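Local coordinates for drought responsive inactive kinase 1 (Zea mays, PDB 6EAS), which is a pseudokinase, probably membrane-anchored and without normal kinase activity, whose kinase-like domain, the part described here, holds a small-molecule ligand in its nucleotide cleft, at residues V65-A70 / V119-Y124; T27-L32 / M104-Y109; A169-D174 / D190-N195. All coordinates share one frame; numbering follows the deposited sequence.

Contact 1 of 3, residues V65-A70 / V119-Y124; sequences VEIAVA and VMVFEY. With J3A (6-(4-methylpiperazin-1-yl)-N-(5-methyl-1H-pyrazol-3-yl)-2-[(E)-2-phenylethenyl]pyrimidin-4-amine), chain B.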
loop_
_atom_site.group_PDB
_atom_site.type_symbol
_atom_site.label_atom_id
_atom_site.label_comp_id
_atom_site.label_asym_id
_atom_site.label_seq_id
_atom_site.Cartn_x
_atom_site.Cartn_y
_atom_site.Cartn_z
ATOM N N VAL A 65 -4.256 -9.318 -19.028
ATOM C CA VAL A 65 -3.927 -8.897 -17.652
ATOM C C VAL A 65 -3.665 -7.394 -17.677
ATOM O O VAL A 65 -2.847 -6.895 -18.448
ATOM C CB VAL A 65 -2.744 -9.669 -17.048
ATOM C CG1 VAL A 65 -2.219 -9.026 -15.768
ATOM C CG2 VAL A 65 -3.113 -11.124 -16.796
ATOM N N GLU A 66 -4.442 -6.669 -16.879
ATOM C CA GLU A 66 -4.267 -5.248 -16.743
ATOM C C GLU A 66 -3.027 -4.982 -15.882
ATOM O O GLU A 66 -2.715 -5.765 -14.970
ATOM C CB GLU A 66 -5.525 -4.632 -16.150
ATOM C CG GLU A 66 -6.707 -4.748 -17.085
ATOM C CD GLU A 66 -7.931 -4.031 -16.575
ATOM O OE1 GLU A 66 -8.172 -2.894 -17.027
ATOM O OE2 GLU A 66 -8.633 -4.609 -15.723
ATOM N N ILE A 67 -2.332 -3.892 -16.217
ATOM C CA ILE A 67 -1.042 -3.541 -15.630
ATOM C C ILE A 67 -0.995 -2.032 -15.384
ATOM O O ILE A 67 -1.660 -1.250 -16.064
ATOM C CB ILE A 67 0.144 -3.998 -16.506
ATOM C CG1 ILE A 67 0.158 -3.326 -17.885
ATOM C CG2 ILE A 67 0.206 -5.511 -16.603
ATOM C CD1 ILE A 67 1.432 -3.556 -18.670
ATOM N N ALA A 68 -0.184 -1.668 -14.384
ATOM C CA ALA A 68 0.245 -0.311 -14.082
ATOM C C ALA A 68 1.764 -0.244 -14.267
ATOM O O ALA A 68 2.512 -0.927 -13.558
ATOM C CB ALA A 68 -0.165 0.034 -12.664
ATOM N N VAL A 69 2.212 0.537 -15.250
ATOM C CA VAL A 69 3.607 0.599 -15.596
ATOM C C VAL A 69 4.228 1.832 -14.930
ATOM O O VAL A 69 3.820 2.956 -15.194
ATOM C CB VAL A 69 3.785 0.617 -17.121
ATOM C CG1 VAL A 69 5.231 0.850 -17.512
ATOM C CG2 VAL A 69 3.243 -0.664 -17.749
ATOM N N ALA A 70 5.229 1.602 -14.075
ATOM C CA ALA A 70 5.958 2.684 -13.410
ATOM C C ALA A 70 7.273 2.940 -14.151
ATOM O O ALA A 70 8.146 2.083 -14.174
ATOM C CB ALA A 70 6.188 2.330 -11.962
ATOM N N VAL A 119 11.712 0.739 -16.222
ATOM C CA VAL A 119 10.305 0.518 -15.956
ATOM C C VAL A 119 10.157 -0.656 -14.984
ATOM O O VAL A 119 10.942 -1.597 -15.010
ATOM C CB VAL A 119 9.557 0.275 -17.283
ATOM C CG1 VAL A 119 8.367 -0.657 -17.115
ATOM C CG2 VAL A 119 9.146 1.580 -17.944
ATOM N N MET A 120 9.138 -0.572 -14.122
ATOM C CA MET A 120 8.631 -1.704 -13.362
ATOM C C MET A 120 7.133 -1.836 -13.646
ATOM O O MET A 120 6.440 -0.828 -13.698
ATOM C CB MET A 120 8.829 -1.493 -11.863
ATOM C CG MET A 120 10.256 -1.178 -11.517
ATOM S SD MET A 120 10.527 -1.076 -9.744
ATOM C CE MET A 120 12.134 -0.284 -9.762
ATOM N N VAL A 121 6.665 -3.076 -13.792
ATOM C CA VAL A 121 5.301 -3.388 -14.188
ATOM C C VAL A 121 4.594 -4.005 -12.983
ATOM O O VAL A 121 5.035 -5.030 -12.469
ATOM C CB VAL A 121 5.252 -4.335 -15.395
ATOM C CG1 VAL A 121 3.824 -4.720 -15.760
ATOM C CG2 VAL A 121 5.957 -3.735 -16.590
ATOM N N PHE A 122 3.500 -3.365 -12.561
ATOM C CA PHE A 122 2.772 -3.778 -11.376
ATOM C C PHE A 122 1.355 -4.220 -11.744
ATOM O O PHE A 122 0.866 -3.930 -12.814
ATOM C CB PHE A 122 2.714 -2.630 -10.377
ATOM C CG PHE A 122 4.032 -2.292 -9.729
ATOM C CD1 PHE A 122 4.533 -3.063 -8.693
ATOM C CD2 PHE A 122 4.756 -1.179 -10.137
ATOM C CE1 PHE A 122 5.738 -2.737 -8.082
ATOM C CE2 PHE A 122 5.964 -0.861 -9.535
ATOM C CZ PHE A 122 6.453 -1.644 -8.515
ATOM N N GLU A 123 0.754 -4.967 -10.825
ATOM C CA GLU A 123 -0.645 -5.337 -10.860
ATOM C C GLU A 123 -1.476 -4.063 -10.975
ATOM O O GLU A 123 -1.065 -3.003 -10.500
ATOM C CB GLU A 123 -0.989 -6.082 -9.576
ATOM C CG GLU A 123 -0.376 -7.461 -9.499
ATOM C CD GLU A 123 -0.736 -8.193 -8.227
ATOM O OE1 GLU A 123 -0.703 -7.565 -7.162
ATOM O OE2 GLU A 123 -1.045 -9.377 -8.302
ATOM N N TYR A 124 -2.613 -4.154 -11.657
ATOM C CA TYR A 124 -3.492 -3.012 -11.768
ATOM C C TYR A 124 -4.640 -3.195 -10.780
ATOM O O TYR A 124 -5.315 -4.232 -10.800
ATOM C CB TYR A 124 -4.056 -2.831 -13.176
ATOM C CG TYR A 124 -5.034 -1.688 -13.250
ATOM C CD1 TYR A 124 -4.596 -0.381 -13.121
ATOM C CD2 TYR A 124 -6.397 -1.914 -13.367
ATOM C CE1 TYR A 124 -5.480 0.681 -13.130
ATOM C CE2 TYR A 124 -7.296 -0.860 -13.418
ATOM C CZ TYR A 124 -6.833 0.440 -13.296
ATOM O OH TYR A 124 -7.698 1.487 -13.301
HETATM C C4 J3A B . -0.746 7.376 -8.100
HETATM C C14 J3A B . -10.155 4.388 -11.974
HETATM C C5 J3A B . 0.045 8.463 -7.766
HETATM C C6 J3A B . -0.296 9.729 -8.190
HETATM C C11 J3A B . -6.561 3.188 -10.146
HETATM C C7 J3A B . -2.736 6.388 -9.224
HETATM C C8 J3A B . -4.055 6.389 -9.312
HETATM C C9 J3A B . -4.920 5.227 -9.601
HETATM C C10 J3A B . -7.040 4.510 -10.129
HETATM C C12 J3A B . -5.205 2.979 -9.892
HETATM C C13 J3A B . -9.368 3.881 -10.783
HETATM N N1 J3A B . -6.201 5.519 -9.852
HETATM N N2 J3A B . -4.396 3.993 -9.596
HETATM C C3 J3A B . -1.894 7.537 -8.875
HETATM N N3 J3A B . -8.352 4.836 -10.350
HETATM C C1 J3A B . -1.430 9.914 -8.949
HETATM C C2 J3A B . -2.227 8.831 -9.283
HETATM N N4 J3A B . -9.780 5.756 -12.324
HETATM C C15 J3A B . -9.874 6.601 -11.136
HETATM C C16 J3A B . -8.882 6.168 -10.077
HETATM C C17 J3A B . -10.617 6.279 -13.406
HETATM N N5 J3A B . -4.690 1.687 -9.909
HETATM C C18 J3A B . -3.372 1.263 -9.855
HETATM N N6 J3A B . -3.063 -0.019 -10.029
HETATM N N7 J3A B . -1.713 -0.070 -9.882
HETATM C C19 J3A B . -1.184 1.125 -9.624
HETATM C C20 J3A B . -2.226 2.018 -9.573
HETATM C C21 J3A B . 0.281 1.305 -9.430
HETATM O O HOH W 1 -3.382 -6.935 -12.665
#
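The backbone N of A70 gives its hydrogen to M120 O over 2.7 Å, and M120 N returns a bond to A70 O at 2.8 Å. Two residues on, A68 and F122 make a second reciprocal pair, with A68 N 2.9 Å from F122 O. Between these hydrogen-bonded pairs V69 and V121 form a non-hydrogen-bonded pair.

On the face carrying the valines, V69 CG1 lies only 3.5 Å from V119 CG1. It gets there by standing anti to the backbone N (chi1 173°), which leaves CG2 to lean toward V121. I67 adds its branch methyl CG2 against V121 CG1 at 3.8 Å. Branched aliphatics suit this face because L37 of helix 34-40 packs on all four of them.

The two strands, 66-72 and 116-123, are the middle strand and its neighbour in the five-stranded antiparallel sheet of the kinase N-lobe, and the second runs on into the hinge that passes the nucleotide cleft. I67-A70 corresponds to the VAIK motif of active kinases, so A70 stands where the lysine is expected. Its methyl instead meets the ring edge of F122, CB to CE2 4.0 Å, while F122 occupies the gatekeeper position and packs on L95 of helix 82-97.

The short side chain of A68 allows the pyrazole of J3A to lie against it, and N7 of that ring donates to E123 O at 3.1 Å, a hinge bond joined by one from A125 N. Y124 sets its CB against the backbone of E66 and I67, and its ring runs alongside the ligand, CE1 3.5 Å from J3A N5. Where the strands part, a water donates to E66 O and accepts from Y124 N, while the carboxylate of E66 pairs with K58.

Contact 2 of 3, residues T27-L32 / M104-Y109; sequences TGVPSL and MNLLGY. With J3A (6-(4-methylpiperazin-1-yl)-N-(5-methyl-1H-pyrazol-3-yl)-2-[(E)-2-phenylethenyl]pyrimidin-4-amine), chain B.
A single backbone bridge joins the loop ahead of helix 34-40 to strand 106-113, the edge strand of the N-lobe sheet, and pairs S31 with Y109. Its firm bond runs from L32 N to Y109 O at 2.9 Å; the companion bond from Y109 N to P30 O is weak.

On its other side this edge strand carries a classic beta bulge, L107 and G108 both facing V121. Glycine fits position 108 because the chain of V29 and P30 closes in tightly there: V29 CG1 rests 3.3 Å from G108 CA, with P30 O also close to that carbon. The same methyl reaches L106 CD2, the two side chains crossing at about a right angle.

The ring of Y109 does most of the remaining work. A chi1 of 60° places its CG between the backbone N and the carbonyl carbon and turns the ring against V29 and S31. There S31 CA covers one face in a CH-pi contact, 4.0 Å from the ring centroid, and V29 CG1 touches the edge in the ring plane, 3.6 Å from CD1. At the tip, OH donates to a water 2.6 Å away that in turn donates to V29 O; the same hydroxyl is also hydrogen-bonded to F25 N. A phenylalanine here would probably leave F25 N and the bridging water without their hydroxyl partner.

Apolar cover on face and edge thus combines with a hydroxyl tied at two points, which probably restrains the phenol from turning while it clasps the N-terminal loop to the sheet.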
loop_
_atom_site.group_PDB
_atom_site.type_symbol
_atom_site.label_atom_id
_atom_site.label_comp_id
_atom_site.label_asym_id
_atom_site.label_seq_id
_atom_site.Cartn_x
_atom_site.Cartn_y
_atom_site.Cartn_z
ATOM N N THR A 27 15.519 -13.935 -10.861
ATOM C CA THR A 27 14.718 -15.103 -11.147
ATOM C C THR A 27 13.266 -14.725 -10.845
ATOM O O THR A 27 13.025 -13.774 -10.100
ATOM C CB THR A 27 15.238 -16.303 -10.341
ATOM O OG1 THR A 27 16.664 -16.224 -10.359
ATOM C CG2 THR A 27 14.792 -17.646 -10.873
ATOM N N GLY A 28 12.314 -15.421 -11.472
ATOM C CA GLY A 28 10.896 -15.337 -11.095
ATOM C C GLY A 28 10.118 -14.259 -11.835
ATOM O O GLY A 28 8.958 -14.483 -12.176
ATOM N N VAL A 29 10.727 -13.086 -12.052
ATOM C CA VAL A 29 10.043 -11.937 -12.663
ATOM C C VAL A 29 10.521 -11.765 -14.107
ATOM O O VAL A 29 11.703 -11.541 -14.345
ATOM C CB VAL A 29 10.261 -10.649 -11.846
ATOM C CG1 VAL A 29 9.589 -9.450 -12.490
ATOM C CG2 VAL A 29 9.778 -10.799 -10.412
ATOM N N PRO A 30 9.617 -11.817 -15.112
ATOM C CA PRO A 30 10.007 -11.652 -16.509
ATOM C C PRO A 30 10.503 -10.249 -16.892
ATOM O O PRO A 30 10.036 -9.233 -16.379
ATOM C CB PRO A 30 8.737 -11.980 -17.304
ATOM C CG PRO A 30 7.603 -11.781 -16.323
ATOM C CD PRO A 30 8.183 -12.104 -14.964
ATOM N N SER A 31 11.445 -10.240 -17.834
ATOM C CA SER A 31 12.092 -9.062 -18.332
ATOM C C SER A 31 11.535 -8.764 -19.720
ATOM O O SER A 31 11.807 -9.512 -20.652
ATOM C CB SER A 31 13.568 -9.264 -18.386
ATOM O OG SER A 31 14.096 -8.684 -19.556
ATOM N N LEU A 32 10.768 -7.677 -19.829
ATOM C CA LEU A 32 10.039 -7.343 -21.032
ATOM C C LEU A 32 10.953 -6.556 -21.974
ATOM O O LEU A 32 11.788 -5.756 -21.527
ATOM C CB LEU A 32 8.800 -6.521 -20.661
ATOM C CG LEU A 32 7.606 -7.311 -20.130
ATOM C CD1 LEU A 32 8.037 -8.548 -19.353
ATOM C CD2 LEU A 32 6.733 -6.428 -19.261
ATOM N N MET A 104 0.797 -5.122 -3.893
ATOM C CA MET A 104 0.747 -4.777 -5.283
ATOM C C MET A 104 2.021 -5.333 -5.938
ATOM O O MET A 104 3.084 -4.709 -5.961
ATOM C CB MET A 104 0.637 -3.268 -5.499
ATOM C CG MET A 104 0.637 -2.878 -6.965
ATOM S SD MET A 104 0.035 -1.202 -7.236
ATOM C CE MET A 104 -1.721 -1.542 -7.059
ATOM N N ASN A 105 1.889 -6.556 -6.440
ATOM C CA ASN A 105 3.030 -7.381 -6.820
ATOM C C ASN A 105 3.672 -6.864 -8.104
ATOM O O ASN A 105 2.980 -6.466 -9.024
ATOM C CB ASN A 105 2.586 -8.829 -7.009
ATOM C CG ASN A 105 2.135 -9.434 -5.708
ATOM O OD1 ASN A 105 2.924 -9.498 -4.776
ATOM N ND2 ASN A 105 0.883 -9.844 -5.624
ATOM N N LEU A 106 5.007 -6.904 -8.140
ATOM C CA LEU A 106 5.795 -6.678 -9.354
ATOM C C LEU A 106 5.551 -7.836 -10.331
ATOM O O LEU A 106 5.690 -8.992 -9.953
ATOM C CB LEU A 106 7.268 -6.598 -8.946
ATOM C CG LEU A 106 8.255 -6.260 -10.056
ATOM C CD1 LEU A 106 8.229 -4.765 -10.346
ATOM C CD2 LEU A 106 9.665 -6.712 -9.683
ATOM N N LEU A 107 5.139 -7.526 -11.567
ATOM C CA LEU A 107 4.828 -8.552 -12.581
ATOM C C LEU A 107 5.965 -8.678 -13.600
ATOM O O LEU A 107 5.983 -9.610 -14.405
ATOM C CB LEU A 107 3.541 -8.174 -13.317
ATOM C CG LEU A 107 2.284 -8.101 -12.459
ATOM C CD1 LEU A 107 1.078 -7.779 -13.328
ATOM C CD2 LEU A 107 2.083 -9.402 -11.703
ATOM N N GLY A 108 6.864 -7.704 -13.610
ATOM C CA GLY A 108 7.869 -7.597 -14.644
ATOM C C GLY A 108 8.606 -6.287 -14.525
ATOM O O GLY A 108 8.261 -5.456 -13.693
ATOM N N TYR A 109 9.587 -6.103 -15.407
ATOM C CA TYR A 109 10.417 -4.934 -15.482
ATOM C C TYR A 109 10.950 -4.832 -16.916
ATOM O O TYR A 109 10.911 -5.813 -17.666
ATOM C CB TYR A 109 11.562 -5.029 -14.473
ATOM C CG TYR A 109 12.461 -6.223 -14.677
ATOM C CD1 TYR A 109 12.094 -7.475 -14.220
ATOM C CD2 TYR A 109 13.668 -6.111 -15.344
ATOM C CE1 TYR A 109 12.900 -8.586 -14.416
ATOM C CE2 TYR A 109 14.489 -7.209 -15.546
ATOM C CZ TYR A 109 14.107 -8.453 -15.074
ATOM O OH TYR A 109 14.905 -9.549 -15.267
HETATM C C4 J3A B . -0.746 7.376 -8.100
HETATM C C14 J3A B . -10.155 4.388 -11.974
HETATM C C5 J3A B . 0.045 8.463 -7.766
HETATM C C6 J3A B . -0.296 9.729 -8.190
HETATM C C11 J3A B . -6.561 3.188 -10.146
HETATM C C7 J3A B . -2.736 6.388 -9.224
HETATM C C8 J3A B . -4.055 6.389 -9.312
HETATM C C9 J3A B . -4.920 5.227 -9.601
HETATM C C10 J3A B . -7.040 4.510 -10.129
HETATM C C12 J3A B . -5.205 2.979 -9.892
HETATM C C13 J3A B . -9.368 3.881 -10.783
HETATM N N1 J3A B . -6.201 5.519 -9.852
HETATM N N2 J3A B . -4.396 3.993 -9.596
HETATM C C3 J3A B . -1.894 7.537 -8.875
HETATM N N3 J3A B . -8.352 4.836 -10.350
HETATM C C1 J3A B . -1.430 9.914 -8.949
HETATM C C2 J3A B . -2.227 8.831 -9.283
HETATM N N4 J3A B . -9.780 5.756 -12.324
HETATM C C15 J3A B . -9.874 6.601 -11.136
HETATM C C16 J3A B . -8.882 6.168 -10.077
HETATM C C17 J3A B . -10.617 6.279 -13.406
HETATM N N5 J3A B . -4.690 1.687 -9.909
HETATM C C18 J3A B . -3.372 1.263 -9.855
HETATM N N6 J3A B . -3.063 -0.019 -10.029
HETATM N N7 J3A B . -1.713 -0.070 -9.882
HETATM C C19 J3A B . -1.184 1.125 -9.624
HETATM C C20 J3A B . -2.226 2.018 -9.573
HETATM C C21 J3A B . 0.281 1.305 -9.430
HETATM O O HOH W 2 14.251 -12.089 -15.003
#

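Contact 3 of 3, residues A169-D174 / D190-N195; sequences ALRNFD and DLEFWN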
loop_
_atom_site.group_PDB
_atom_site.type_symbol
_atom_site.label_atom_id
_atom_site.label_comp_id
_atom_site.label_asym_id
_atom_site.label_seq_id
_atom_site.Cartn_x
_atom_site.Cartn_y
_atom_site.Cartn_z
ATOM N N ALA A 169 10.158 -1.466 1.440
ATOM C CA ALA A 169 8.976 -1.407 0.587
ATOM C C ALA A 169 7.822 -0.630 1.260
ATOM O O ALA A 169 6.808 -0.345 0.617
ATOM C CB ALA A 169 8.569 -2.817 0.215
ATOM N N LEU A 170 7.974 -0.263 2.539
ATOM C CA LEU A 170 6.891 0.363 3.303
ATOM C C LEU A 170 7.281 1.752 3.831
ATOM O O LEU A 170 6.517 2.360 4.600
ATOM C CB LEU A 170 6.529 -0.594 4.439
ATOM C CG LEU A 170 6.044 -1.959 3.956
ATOM C CD1 LEU A 170 5.880 -2.926 5.116
ATOM C CD2 LEU A 170 4.754 -1.794 3.161
ATOM N N ARG A 171 8.430 2.284 3.390
ATOM C CA ARG A 171 8.883 3.609 3.834
ATOM C C ARG A 171 7.825 4.679 3.509
ATOM O O ARG A 171 7.772 5.701 4.190
ATOM C CB ARG A 171 10.229 3.963 3.194
ATOM C CG ARG A 171 10.157 4.186 1.691
ATOM C CD ARG A 171 11.458 3.892 0.965
ATOM N NE ARG A 171 11.310 4.104 -0.472
ATOM C CZ ARG A 171 10.575 3.336 -1.276
ATOM N NH1 ARG A 171 10.030 2.229 -0.803
ATOM N NH2 ARG A 171 10.380 3.686 -2.538
ATOM N N ASN A 172 7.001 4.449 2.474
ATOM C CA ASN A 172 5.991 5.412 2.020
ATOM C C ASN A 172 4.554 4.925 2.287
ATOM O O ASN A 172 3.621 5.342 1.589
ATOM C CB ASN A 172 6.134 5.689 0.524
ATOM C CG ASN A 172 7.510 6.198 0.157
ATOM O OD1 ASN A 172 8.071 7.033 0.871
ATOM N ND2 ASN A 172 8.049 5.717 -0.955
ATOM N N PHE A 173 4.347 4.112 3.329
ATOM C CA PHE A 173 3.030 3.485 3.596
ATOM C C PHE A 173 2.036 4.497 4.190
ATOM O O PHE A 173 2.302 5.089 5.224
ATOM C CB PHE A 173 3.226 2.274 4.515
ATOM C CG PHE A 173 1.956 1.743 5.119
ATOM C CD1 PHE A 173 0.990 1.143 4.332
ATOM C CD2 PHE A 173 1.730 1.842 6.481
ATOM C CE1 PHE A 173 -0.190 0.679 4.894
ATOM C CE2 PHE A 173 0.558 1.369 7.039
ATOM C CZ PHE A 173 -0.400 0.787 6.247
ATOM N N ASP A 174 0.878 4.672 3.532
ATOM C CA ASP A 174 -0.215 5.430 4.070
ATOM C C ASP A 174 -1.425 5.130 3.181
ATOM O O ASP A 174 -1.324 4.337 2.286
ATOM C CB ASP A 174 0.136 6.920 4.190
ATOM C CG ASP A 174 0.407 7.597 2.864
ATOM O OD1 ASP A 174 -0.078 7.098 1.832
ATOM O OD2 ASP A 174 1.107 8.626 2.870
ATOM N N ASP A 190 4.564 -0.403 -3.240
ATOM C CA ASP A 190 5.843 0.312 -3.197
ATOM C C ASP A 190 6.227 0.674 -4.632
ATOM O O ASP A 190 6.952 -0.067 -5.283
ATOM C CB ASP A 190 6.918 -0.532 -2.523
ATOM C CG ASP A 190 8.307 0.092 -2.530
ATOM O OD1 ASP A 190 8.440 1.294 -2.886
ATOM O OD2 ASP A 190 9.250 -0.639 -2.207
ATOM N N LEU A 191 5.705 1.803 -5.111
ATOM C CA LEU A 191 5.857 2.231 -6.486
ATOM C C LEU A 191 7.144 3.044 -6.676
ATOM O O LEU A 191 7.750 2.984 -7.749
ATOM C CB LEU A 191 4.632 3.053 -6.883
ATOM C CG LEU A 191 3.291 2.361 -6.665
ATOM C CD1 LEU A 191 2.144 3.332 -6.905
ATOM C CD2 LEU A 191 3.158 1.140 -7.561
ATOM N N GLU A 192 7.550 3.787 -5.642
ATOM C CA GLU A 192 8.612 4.778 -5.747
ATOM C C GLU A 192 9.958 4.089 -5.977
ATOM O O GLU A 192 10.307 3.166 -5.256
ATOM C CB GLU A 192 8.697 5.625 -4.478
ATOM C CG GLU A 192 7.467 6.473 -4.221
ATOM C CD GLU A 192 6.980 7.265 -5.420
ATOM O OE1 GLU A 192 7.791 8.023 -5.996
ATOM O OE2 GLU A 192 5.802 7.095 -5.790
ATOM N N PHE A 193 10.706 4.571 -6.978
ATOM C CA PHE A 193 12.084 4.135 -7.205
ATOM C C PHE A 193 12.900 4.523 -5.965
ATOM O O PHE A 193 12.686 5.588 -5.394
ATOM C CB PHE A 193 12.652 4.741 -8.492
ATOM C CG PHE A 193 12.087 4.157 -9.762
ATOM C CD1 PHE A 193 10.864 4.582 -10.260
ATOM C CD2 PHE A 193 12.776 3.178 -10.461
ATOM C CE1 PHE A 193 10.340 4.034 -11.422
ATOM C CE2 PHE A 193 12.251 2.639 -11.627
ATOM C CZ PHE A 193 11.035 3.067 -12.107
ATOM N N TRP A 194 13.810 3.635 -5.555
ATOM C CA TRP A 194 14.522 3.750 -4.283
ATOM C C TRP A 194 15.566 4.875 -4.365
ATOM O O TRP A 194 16.763 4.614 -4.465
ATOM C CB TRP A 194 15.133 2.396 -3.907
ATOM C CG TRP A 194 14.120 1.395 -3.435
ATOM C CD1 TRP A 194 12.764 1.452 -3.589
ATOM C CD2 TRP A 194 14.387 0.164 -2.737
ATOM N NE1 TRP A 194 12.168 0.351 -3.035
ATOM C CE2 TRP A 194 13.137 -0.454 -2.498
ATOM C CE3 TRP A 194 15.553 -0.467 -2.287
ATOM C CZ2 TRP A 194 13.026 -1.672 -1.827
ATOM C CZ3 TRP A 194 15.442 -1.669 -1.624
ATOM C CH2 TRP A 194 14.194 -2.261 -1.400
ATOM N N ASN A 195 15.079 6.124 -4.306
ATOM C CA ASN A 195 15.875 7.346 -4.485
ATOM C C ASN A 195 16.291 7.461 -5.957
ATOM O O ASN A 195 15.465 7.731 -6.833
ATOM C CB ASN A 195 17.083 7.389 -3.543
HETATM O O HOH W 3 7.006 3.187 -1.674
#
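R171 sends its guanidinium across to D190, E192 and W194. From CB the chain takes the crowded position at chi1 (68°), with CG between the backbone N and the carbonyl carbon, then runs extended through CD to NE and so carries the flat group over to the opposite loop. W194 CD1 sits over one face of the guanidinium, 3.7 Å from CZ, and N172 ND2 over the other, so that these two atoms flank the group on opposite faces although ring and guanidinium planes are 57° apart.

At the tip, NH1 donates to D190 OD1 at 2.8 Å, approaching from above the carboxylate plane, and also bonds A168 O. NH2 reaches the same OD1 at 3.1 Å from the syn side and makes a weak bond to E192 O. This is an end-on salt bridge in which both nitrogens converge on one oxygen, so arginine, with its fan of coplanar N-H groups, is well suited to the place. OD2 is taken by W194 NE1 at 3.2 Å through its syn lone pair, with the aspartate close to the plane of the indole. A water accepting from N172 ND2 donates to D190 OD1 at 2.7 Å.

By alignment, L170-R171-N172 stands where active kinases have His-Arg-Asp, keeping the arginine but with asparagine for the aspartate; D190-L191-E192 stands for Asp-Phe-Gly at the start of the activation segment, keeping its aspartate. E192, where glycine is expected, sends its carboxylate away to T51 and T53 of the N-lobe.

With OD1 receiving three hydrogen bonds and OD2 one, the D190 carboxylate is probably restrained in rotation, and the two loops are coupled directly.

Overall arrangement
Contacts 1 and 2 lie in the N-lobe, their centres about 9 Å apart, and share one sheet: strand 116-123 stands between strand 66-72 and edge strand 106-113, so V121 is hydrogen-bonded to L107 and G108. Along the chain their segments alternate, knitting the N-terminal loop into the sheet. Contact 3 comes later, its centre about 16 Å from that of contact 1 and 17 Å from that of contact 2, where the catalytic-loop and activation-segment equivalents meet. M120 packs on F193 and F122 on L191, and M104 on L191, tying the lobe to that region. J3A lies against contact 1, while 104-109 reaches it through M104 and 190-195 through L191.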